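Local coordinates for Exo-beta-1,3-galactanase (Bifidobacterium bifidum, PDB 5FLW), which probably trims terminal galactose units from the non-reducing ends of beta-1,3-galactans, as a putative exo-acting hydrolase of glycoside hydrolase family 43, at residues 22-28 with 83-88; 30-36 with 48-54; 238-242 with 291-295. The contacts are given in a common frame with arbitrary orientation. Residue numbers count along the deposited sequence, not the author numbering.

Contact 1: 22-28 with 83-88; sequences GIGLQKF and RPKVLH
Strands 24-28 and 84-88, both extended, run in nearly the same direction, axes 21° apart and 6.0 Å at closest approach. Gly22 (57/39) and Arg83 (52/55), where the chain turns a corner, both have positive phi, and Gly22 O lies 3.3 Å from Arg83 CA (CA-H...O). Lys85 folds back (m, m, t, m), NZ giving weak hydrogen bonds to Gly22 O (3.1 Å) and Ile23 O (3.4 Å) and a firmer one to Pro84 O (2.9 Å). A CB on Gly24, whose CA is 3.7 Å from Lys85 CD, would collide with Pro84 O. These innermost strands of consecutive blades in the five-bladed beta-propeller of family 43 lie side by side round its centre without a backbone ladder; Arg83, salt-bridged to Asp138 and Asp246, ties in further blades. The CA-to-CB bond of Leu25 points away from 83-88, its side chain touching Ile247 and Val249. That of Gln26 (m, m) points toward them, CG 3.0 Å from Val86 O; a water bridges OE1 and His88 N, 2.8 Å from each. CA separation widens from 4.6 Å (Gly24-Lys85) to 8.4 Å (Phe28-His88), where Phe28 (m) sets CZ 4.2 Å from Val86 CG1 and CE1 3.6 Å from His88 CB.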
loop_
_atom_site.group_PDB
_atom_site.type_symbol
_atom_site.label_atom_id
_atom_site.label_comp_id
_atom_site.label_asym_id
_atom_site.label_seq_id
_atom_site.Cartn_x
_atom_site.Cartn_y
_atom_site.Cartn_z
ATOM N N GLY A 22 6.093 -2.493 -2.451
ATOM C CA GLY A 22 5.344 -1.508 -1.681
ATOM C C GLY A 22 4.228 -0.848 -2.464
ATOM O O GLY A 22 3.981 0.343 -2.279
ATOM N N ILE A 23 3.504 -1.614 -3.312
ATOM C CA ILE A 23 2.684 -0.985 -4.356
ATOM C C ILE A 23 1.402 -0.356 -3.814
ATOM O O ILE A 23 0.809 -0.789 -2.805
ATOM C CB ILE A 23 2.352 -1.921 -5.544
ATOM C CG1 ILE A 23 1.387 -3.040 -5.131
ATOM C CG2 ILE A 23 3.606 -2.427 -6.177
ATOM C CD1 ILE A 23 0.968 -3.940 -6.285
ATOM N N GLY A 24 0.942 0.664 -4.550
ATOM C CA GLY A 24 -0.458 1.016 -4.579
ATOM C C GLY A 24 -1.073 0.414 -5.831
ATOM O O GLY A 24 -0.383 0.210 -6.846
ATOM N N LEU A 25 -2.386 0.112 -5.740
ATOM C CA LEU A 25 -3.176 -0.405 -6.854
ATOM C C LEU A 25 -4.479 0.368 -6.942
ATOM O O LEU A 25 -5.164 0.553 -5.929
ATOM C CB LEU A 25 -3.587 -1.864 -6.641
ATOM C CG LEU A 25 -2.638 -2.975 -7.003
ATOM C CD1 LEU A 25 -3.242 -4.287 -6.484
ATOM C CD2 LEU A 25 -2.480 -3.001 -8.517
ATOM N N GLN A 26 -4.854 0.762 -8.163
ATOM C CA GLN A 26 -6.110 1.447 -8.434
ATOM C C GLN A 26 -6.673 0.933 -9.744
ATOM O O GLN A 26 -5.922 0.722 -10.693
ATOM C CB GLN A 26 -5.865 2.943 -8.649
ATOM C CG GLN A 26 -5.583 3.737 -7.392
ATOM C CD GLN A 26 -6.789 3.782 -6.497
ATOM O OE1 GLN A 26 -7.801 4.401 -6.837
ATOM N NE2 GLN A 26 -6.705 3.120 -5.355
ATOM N N LYS A 27 -7.991 0.734 -9.794
ATOM C CA LYS A 27 -8.666 0.378 -11.036
ATOM C C LYS A 27 -9.285 1.644 -11.622
ATOM O O LYS A 27 -10.150 2.259 -10.990
ATOM C CB LYS A 27 -9.723 -0.702 -10.810
ATOM C CG LYS A 27 -10.111 -1.424 -12.105
ATOM C CD LYS A 27 -11.241 -2.410 -11.886
ATOM C CE LYS A 27 -11.555 -3.193 -13.159
ATOM N NZ LYS A 27 -12.520 -4.323 -12.916
ATOM N N PHE A 28 -8.811 2.052 -12.804
ATOM C CA PHE A 28 -9.361 3.185 -13.545
ATOM C C PHE A 28 -9.856 2.647 -14.882
ATOM O O PHE A 28 -9.070 2.072 -15.650
ATOM C CB PHE A 28 -8.272 4.230 -13.802
ATOM C CG PHE A 28 -7.623 4.778 -12.564
ATOM C CD1 PHE A 28 -8.396 5.240 -11.502
ATOM C CD2 PHE A 28 -6.236 4.867 -12.477
ATOM C CE1 PHE A 28 -7.803 5.775 -10.364
ATOM C CE2 PHE A 28 -5.627 5.388 -11.334
ATOM C CZ PHE A 28 -6.419 5.857 -10.281
ATOM N N ARG A 83 6.439 3.286 -0.611
ATOM C CA ARG A 83 5.009 2.975 -0.583
ATOM C C ARG A 83 4.138 3.991 -1.334
ATOM O O ARG A 83 3.161 4.512 -0.787
ATOM C CB ARG A 83 4.500 2.744 0.837
ATOM C CG ARG A 83 5.228 1.571 1.517
ATOM C CD ARG A 83 4.590 1.161 2.857
ATOM N NE ARG A 83 5.342 0.041 3.423
ATOM C CZ ARG A 83 5.198 -1.229 3.044
ATOM N NH1 ARG A 83 4.293 -1.542 2.116
ATOM N NH2 ARG A 83 5.943 -2.199 3.601
ATOM N N PRO A 84 4.437 4.250 -2.618
ATOM C CA PRO A 84 3.636 5.216 -3.382
ATOM C C PRO A 84 2.193 4.744 -3.509
ATOM O O PRO A 84 1.920 3.550 -3.665
ATOM C CB PRO A 84 4.329 5.255 -4.762
ATOM C CG PRO A 84 4.956 3.886 -4.913
ATOM C CD PRO A 84 5.418 3.543 -3.481
ATOM N N LYS A 85 1.275 5.709 -3.456
ATOM C CA LYS A 85 -0.151 5.453 -3.588
ATOM C C LYS A 85 -0.744 6.532 -4.486
ATOM O O LYS A 85 -0.271 7.671 -4.487
ATOM C CB LYS A 85 -0.840 5.527 -2.212
ATOM C CG LYS A 85 -0.294 4.536 -1.167
ATOM C CD LYS A 85 -0.641 3.094 -1.568
ATOM C CE LYS A 85 0.184 2.053 -0.780
ATOM N NZ LYS A 85 1.626 2.097 -1.162
ATOM N N VAL A 86 -1.798 6.181 -5.231
ATOM C CA VAL A 86 -2.488 7.119 -6.123
ATOM C C VAL A 86 -3.991 7.058 -5.865
ATOM O O VAL A 86 -4.553 5.974 -5.679
ATOM C CB VAL A 86 -2.159 6.837 -7.618
ATOM C CG1 VAL A 86 -3.060 7.643 -8.598
ATOM C CG2 VAL A 86 -0.663 7.116 -7.891
ATOM N N LEU A 87 -4.645 8.226 -5.869
ATOM C CA LEU A 87 -6.100 8.310 -5.889
ATOM C C LEU A 87 -6.520 9.250 -7.011
ATOM O O LEU A 87 -5.785 10.187 -7.372
ATOM C CB LEU A 87 -6.690 8.861 -4.571
ATOM C CG LEU A 87 -6.606 7.972 -3.320
ATOM C CD1 LEU A 87 -7.120 8.732 -2.073
ATOM C CD2 LEU A 87 -7.360 6.670 -3.504
ATOM N N HIS A 88 -7.707 8.984 -7.573
ATOM C CA HIS A 88 -8.330 9.874 -8.548
ATOM C C HIS A 88 -9.293 10.795 -7.793
ATOM O O HIS A 88 -10.210 10.312 -7.108
ATOM C CB HIS A 88 -9.045 9.061 -9.639
ATOM C CG HIS A 88 -9.530 9.882 -10.801
ATOM N ND1 HIS A 88 -10.587 9.492 -11.596
ATOM C CD2 HIS A 88 -9.098 11.060 -11.309
ATOM C CE1 HIS A 88 -10.774 10.386 -12.552
ATOM N NE2 HIS A 88 -9.905 11.364 -12.382
HETATM O O HOH W 1 -9.235 6.737 -7.082
#

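Contact 2: 30-36 with 48-54; sequences DTWYAYG and VCCYTTT
A beta hairpin inside a single propeller blade shows how antiparallel pairing builds each sheet: extended strands 31-36 and 48-53 are the second and third of four, 4.6 Å apart at the axes, with N-to-C directions at 159°. The register sets Trp32 opposite Thr53, Ala34 opposite Tyr51 and Gly36 opposite Cys49 as hydrogen-bonded pairs, with Tyr33-Thr52 and Tyr35-Cys50 as the non-hydrogen-bonded pairs. Six backbone bonds result: Trp32 N to Thr53 O (2.9 Å), Thr53 N to Trp32 O (3.0 Å), Ala34 N to Tyr51 O (2.8 Å), Tyr51 N to Ala34 O (3.0 Å), Gly36 N to Cys49 O (2.8 Å) and Cys49 N to Gly36 O (2.9 Å). Side chains alternate between the faces. On one, Thr52 (p) places CG2 3.7 Å from the centroid of the Tyr33 ring (m) in a CH-pi contact, and Cys50 (t) brings SG to 3.9 Å from Tyr35 CE1, an oblique sulfur-aromatic contact. On the other, Trp32 CB meets Thr53 CG2 at 3.8 Å. At the open end Thr31 CG2 lies 3.6 Å from Thr52 CB, while Thr31 OG1 donates to Asp30 OD1 (2.8 Å). Strand 24-28 pairs with 31-37 and 60-66 with 48-53, and Tyr35 and Val48 both rest on Met97 of strand 95-102 in the next blade.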
loop_
_atom_site.group_PDB
_atom_site.type_symbol
_atom_site.label_atom_id
_atom_site.label_comp_id
_atom_site.label_asym_id
_atom_site.label_seq_id
_atom_site.Cartn_x
_atom_site.Cartn_y
_atom_site.Cartn_z
ATOM N N ASP A 30 -11.300 -0.082 -17.076
ATOM C CA ASP A 30 -11.274 -1.533 -17.017
ATOM C C ASP A 30 -9.877 -2.091 -16.695
ATOM O O ASP A 30 -9.659 -3.307 -16.796
ATOM C CB ASP A 30 -11.799 -2.089 -18.346
ATOM C CG ASP A 30 -10.818 -1.848 -19.514
ATOM O OD1 ASP A 30 -9.847 -1.067 -19.357
ATOM O OD2 ASP A 30 -11.017 -2.450 -20.605
ATOM N N THR A 31 -8.942 -1.231 -16.284
ATOM C CA THR A 31 -7.537 -1.588 -16.145
ATOM C C THR A 31 -7.042 -1.295 -14.733
ATOM O O THR A 31 -7.377 -0.256 -14.152
ATOM C CB THR A 31 -6.746 -0.790 -17.182
ATOM O OG1 THR A 31 -7.207 -1.158 -18.487
ATOM C CG2 THR A 31 -5.246 -1.022 -17.066
ATOM N N TRP A 32 -6.237 -2.215 -14.183
ATOM C CA TRP A 32 -5.561 -2.018 -12.906
ATOM C C TRP A 32 -4.232 -1.300 -13.118
ATOM O O TRP A 32 -3.464 -1.656 -14.017
ATOM C CB TRP A 32 -5.328 -3.349 -12.186
ATOM C CG TRP A 32 -6.614 -3.892 -11.559
ATOM C CD1 TRP A 32 -7.471 -4.811 -12.096
ATOM C CD2 TRP A 32 -7.162 -3.523 -10.287
ATOM N NE1 TRP A 32 -8.534 -5.029 -11.239
ATOM C CE2 TRP A 32 -8.359 -4.256 -10.120
ATOM C CE3 TRP A 32 -6.742 -2.659 -9.266
ATOM C CZ2 TRP A 32 -9.149 -4.147 -8.976
ATOM C CZ3 TRP A 32 -7.543 -2.538 -8.122
ATOM C CH2 TRP A 32 -8.726 -3.285 -7.988
ATOM N N TYR A 33 -3.974 -0.291 -12.292
ATOM C CA TYR A 33 -2.722 0.452 -12.304
ATOM C C TYR A 33 -1.982 0.182 -11.003
ATOM O O TYR A 33 -2.525 0.441 -9.922
ATOM C CB TYR A 33 -2.994 1.956 -12.412
ATOM C CG TYR A 33 -3.544 2.360 -13.753
ATOM C CD1 TYR A 33 -4.837 2.009 -14.126
ATOM C CD2 TYR A 33 -2.756 3.075 -14.664
ATOM C CE1 TYR A 33 -5.355 2.364 -15.372
ATOM C CE2 TYR A 33 -3.256 3.441 -15.920
ATOM C CZ TYR A 33 -4.560 3.073 -16.268
ATOM O OH TYR A 33 -5.096 3.417 -17.497
ATOM N N ALA A 34 -0.741 -0.297 -11.104
ATOM C CA ALA A 34 0.136 -0.478 -9.948
ATOM C C ALA A 34 1.208 0.611 -9.936
ATOM O O ALA A 34 1.753 0.972 -10.989
ATOM C CB ALA A 34 0.818 -1.854 -9.984
ATOM N N TYR A 35 1.520 1.124 -8.746
ATOM C CA TYR A 35 2.594 2.102 -8.570
ATOM C C TYR A 35 3.570 1.514 -7.554
ATOM O O TYR A 35 3.186 1.281 -6.408
ATOM C CB TYR A 35 2.027 3.453 -8.080
ATOM C CG TYR A 35 0.983 4.005 -9.047
ATOM C CD1 TYR A 35 1.368 4.825 -10.147
ATOM C CD2 TYR A 35 -0.376 3.668 -8.920
ATOM C CE1 TYR A 35 0.420 5.318 -11.059
ATOM C CE2 TYR A 35 -1.326 4.143 -9.848
ATOM C CZ TYR A 35 -0.925 4.970 -10.904
ATOM O OH TYR A 35 -1.848 5.452 -11.803
ATOM N N GLY A 36 4.821 1.267 -7.967
ATOM C CA GLY A 36 5.765 0.569 -7.118
ATOM C C GLY A 36 7.076 1.313 -6.926
ATOM O O GLY A 36 7.430 2.224 -7.690
ATOM N N VAL A 48 9.213 6.195 -9.030
ATOM C CA VAL A 48 8.022 5.371 -8.900
ATOM C C VAL A 48 7.724 4.780 -10.275
ATOM O O VAL A 48 7.575 5.518 -11.261
ATOM C CB VAL A 48 6.825 6.174 -8.371
ATOM C CG1 VAL A 48 5.565 5.293 -8.350
ATOM C CG2 VAL A 48 7.137 6.703 -6.958
ATOM N N CYS A 49 7.637 3.449 -10.322
ATOM C CA CYS A 49 7.323 2.698 -11.535
ATOM C C CYS A 49 5.824 2.437 -11.626
ATOM O O CYS A 49 5.196 2.045 -10.639
ATOM C CB CYS A 49 8.042 1.345 -11.487
ATOM S SG CYS A 49 9.836 1.511 -11.597
ATOM N N CYS A 50 5.278 2.568 -12.840
ATOM C CA CYS A 50 3.870 2.291 -13.100
ATOM C C CYS A 50 3.736 1.078 -14.018
ATOM O O CYS A 50 4.442 0.986 -15.032
ATOM C CB CYS A 50 3.182 3.505 -13.743
ATOM S SG CYS A 50 1.458 3.263 -14.172
ATOM N N TYR A 51 2.827 0.150 -13.659
ATOM C CA TYR A 51 2.475 -0.989 -14.504
ATOM C C TYR A 51 0.959 -1.118 -14.589
ATOM O O TYR A 51 0.242 -0.751 -13.652
ATOM C CB TYR A 51 3.010 -2.320 -13.943
ATOM C CG TYR A 51 4.495 -2.292 -13.688
ATOM C CD1 TYR A 51 4.999 -1.835 -12.461
ATOM C CD2 TYR A 51 5.409 -2.674 -14.683
ATOM C CE1 TYR A 51 6.365 -1.752 -12.228
ATOM C CE2 TYR A 51 6.779 -2.582 -14.460
ATOM C CZ TYR A 51 7.237 -2.138 -13.224
ATOM O OH TYR A 51 8.596 -2.074 -13.014
ATOM N N THR A 52 0.467 -1.647 -15.708
ATOM C CA THR A 52 -0.954 -1.948 -15.838
ATOM C C THR A 52 -1.183 -3.437 -16.083
ATOM O O THR A 52 -0.318 -4.153 -16.611
ATOM C CB THR A 52 -1.630 -1.141 -16.952
ATOM O OG1 THR A 52 -0.880 -1.300 -18.161
ATOM C CG2 THR A 52 -1.699 0.346 -16.576
ATOM N N THR A 53 -2.379 -3.890 -15.707
ATOM C CA THR A 53 -2.772 -5.278 -15.916
ATOM C C THR A 53 -4.288 -5.360 -15.971
ATOM O O THR A 53 -5.002 -4.518 -15.412
ATOM C CB THR A 53 -2.215 -6.212 -14.818
ATOM O OG1 THR A 53 -2.344 -7.583 -15.213
ATOM C CG2 THR A 53 -2.937 -5.983 -13.478
ATOM N N THR A 54 -4.768 -6.394 -16.645
ATOM C CA THR A 54 -6.159 -6.783 -16.509
ATOM C C THR A 54 -6.321 -8.151 -15.863
ATOM O O THR A 54 -7.456 -8.539 -15.547
ATOM C CB THR A 54 -6.863 -6.760 -17.870
ATOM O OG1 THR A 54 -6.216 -7.682 -18.760
ATOM C CG2 THR A 54 -6.809 -5.338 -18.463
#

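Contact 3: 238-242 with 291-295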
loop_
_atom_site.group_PDB
_atom_site.type_symbol
_atom_site.label_atom_id
_atom_site.label_comp_id
_atom_site.label_asym_id
_atom_site.label_seq_id
_atom_site.Cartn_x
_atom_site.Cartn_y
_atom_site.Cartn_z
ATOM N N ALA A 238 2.550 -18.863 10.459
ATOM C CA ALA A 238 2.861 -18.822 9.031
ATOM C C ALA A 238 3.557 -17.527 8.626
ATOM O O ALA A 238 4.012 -17.422 7.482
ATOM C CB ALA A 238 1.613 -18.989 8.163
ATOM N N LYS A 239 3.629 -16.527 9.520
ATOM C CA LYS A 239 4.232 -15.221 9.201
ATOM C C LYS A 239 3.626 -14.613 7.931
ATOM O O LYS A 239 4.333 -14.034 7.107
ATOM C CB LYS A 239 5.764 -15.288 9.082
ATOM C CG LYS A 239 6.530 -15.937 10.211
ATOM C CD LYS A 239 6.373 -15.218 11.510
ATOM C CE LYS A 239 7.293 -15.873 12.558
ATOM N NZ LYS A 239 6.946 -15.514 13.992
ATOM N N THR A 240 2.299 -14.743 7.772
ATOM C CA THR A 240 1.597 -14.220 6.592
ATOM C C THR A 240 2.187 -14.832 5.316
ATOM O O THR A 240 2.437 -14.144 4.319
ATOM C CB THR A 240 1.613 -12.683 6.552
ATOM O OG1 THR A 240 1.467 -12.163 7.880
ATOM C CG2 THR A 240 0.457 -12.155 5.717
ATOM N N TYR A 241 2.494 -16.128 5.384
ATOM C CA TYR A 241 3.185 -16.836 4.295
ATOM C C TYR A 241 4.521 -16.170 3.950
ATOM O O TYR A 241 4.872 -15.960 2.777
ATOM C CB TYR A 241 2.273 -17.092 3.094
ATOM C CG TYR A 241 1.176 -18.023 3.527
ATOM C CD1 TYR A 241 1.474 -19.326 3.887
ATOM C CD2 TYR A 241 -0.144 -17.579 3.661
ATOM C CE1 TYR A 241 0.492 -20.192 4.323
ATOM C CE2 TYR A 241 -1.143 -18.432 4.092
ATOM C CZ TYR A 241 -0.817 -19.747 4.432
ATOM O OH TYR A 241 -1.778 -20.663 4.866
ATOM N N ASP A 242 5.265 -15.841 5.015
ATOM C CA ASP A 242 6.576 -15.201 4.932
ATOM C C ASP A 242 6.543 -13.964 4.031
ATOM O O ASP A 242 7.288 -13.846 3.054
ATOM C CB ASP A 242 7.673 -16.194 4.525
ATOM C CG ASP A 242 9.074 -15.592 4.625
ATOM O OD1 ASP A 242 9.271 -14.622 5.387
ATOM O OD2 ASP A 242 9.984 -16.105 3.929
ATOM N N SER A 291 -9.554 -14.322 5.767
ATOM C CA SER A 291 -8.814 -15.575 5.881
ATOM C C SER A 291 -7.916 -15.813 4.671
ATOM O O SER A 291 -8.369 -15.773 3.522
ATOM C CB SER A 291 -9.783 -16.756 6.070
ATOM O OG SER A 291 -9.081 -17.958 5.870
ATOM N N LEU A 292 -6.650 -16.102 4.930
ATOM C CA LEU A 292 -5.668 -16.295 3.869
ATOM C C LEU A 292 -5.101 -17.701 4.002
ATOM O O LEU A 292 -4.560 -18.045 5.058
ATOM C CB LEU A 292 -4.555 -15.244 3.981
ATOM C CG LEU A 292 -3.517 -15.155 2.881
ATOM C CD1 LEU A 292 -4.157 -14.654 1.565
ATOM C CD2 LEU A 292 -2.322 -14.251 3.322
ATOM N N THR A 293 -5.228 -18.512 2.938
ATOM C CA THR A 293 -4.845 -19.927 2.963
ATOM C C THR A 293 -4.018 -20.325 1.747
ATOM O O THR A 293 -4.417 -20.070 0.606
ATOM C CB THR A 293 -6.057 -20.847 3.017
ATOM O OG1 THR A 293 -6.881 -20.437 4.113
ATOM C CG2 THR A 293 -5.604 -22.217 3.292
ATOM N N TRP A 294 -2.894 -20.992 1.997
ATOM C CA TRP A 294 -2.084 -21.502 0.899
ATOM C C TRP A 294 -2.759 -22.723 0.262
ATOM O O TRP A 294 -3.544 -23.431 0.890
ATOM C CB TRP A 294 -0.701 -21.908 1.419
ATOM C CG TRP A 294 0.341 -22.098 0.382
ATOM C CD1 TRP A 294 0.713 -23.277 -0.205
ATOM C CD2 TRP A 294 1.170 -21.074 -0.213
ATOM N NE1 TRP A 294 1.739 -23.057 -1.112
ATOM C CE2 TRP A 294 2.031 -21.717 -1.144
ATOM C CE3 TRP A 294 1.270 -19.686 -0.047
ATOM C CZ2 TRP A 294 2.974 -21.019 -1.902
ATOM C CZ3 TRP A 294 2.220 -18.986 -0.794
ATOM C CH2 TRP A 294 3.062 -19.659 -1.711
ATOM N N SER A 295 -2.416 -22.974 -1.000
ATOM C CA SER A 295 -2.819 -24.174 -1.719
ATOM C C SER A 295 -1.599 -24.807 -2.369
ATOM O O SER A 295 -0.695 -24.113 -2.838
ATOM C CB SER A 295 -3.842 -23.795 -2.794
ATOM O OG SER A 295 -3.977 -24.855 -3.720
#
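A single hydrogen bond joins the two segments: Trp294 N donates to Tyr241 OH at 3.1 Å, a backbone amide held by the tip of a side chain. Apolar and aromatic contacts make up most of the rest. Trp294 lies over one face of the Tyr241 ring, its CB 3.6 Å from Tyr241 CE1; the ring pair is oblique, the Tyr241 ring and the six-membered ring of Trp294 having centroids 5.5 Å apart and planes at 41°. Leu292 borders the ring edge, its CD2 4.0 Å from Tyr241 CD2 and 4.2 Å from Thr240 CG2. What presents Tyr241 is an unusual backbone: residues 239-242 all have positive phi, forming a short left-handed helical turn, with Asp242 N bonded to Ala238 O at 3.2 Å. In the propeller this turn immediately precedes strand 244-250, the inner strand of the last blade, whereas 291-295 leaves that blade's outer strand, 289-291. One polar atom also meets the ring edge, Leu292 O, 3.6 Å from Tyr241 CE2. Met281 of strand 278-286 touches Tyr241, Leu292 and Trp294 alike.

The three contacts illustrate three levels of assembly in one propeller. Contact 2 pairs strands within the first blade, contact 1 sets that blade's inner strand beside the inner strand of the second, and contact 3 packs the entry to the fifth blade against its exit. Contacts 1 and 2 have centres 8 Å apart and are directly joined, since Gln26 O and Gly24 O probably accept hydrogen bonds from Tyr33 N (2.7 Å) and Tyr35 N (2.8 Å). Contact 2 is nested in the loop closed by contact 1; contact 3 follows later in the chain, its centre about 24 Å from that of contact 1, at the periphery. Leu25, touching strand 244-250, brings first and last blades together around the ring.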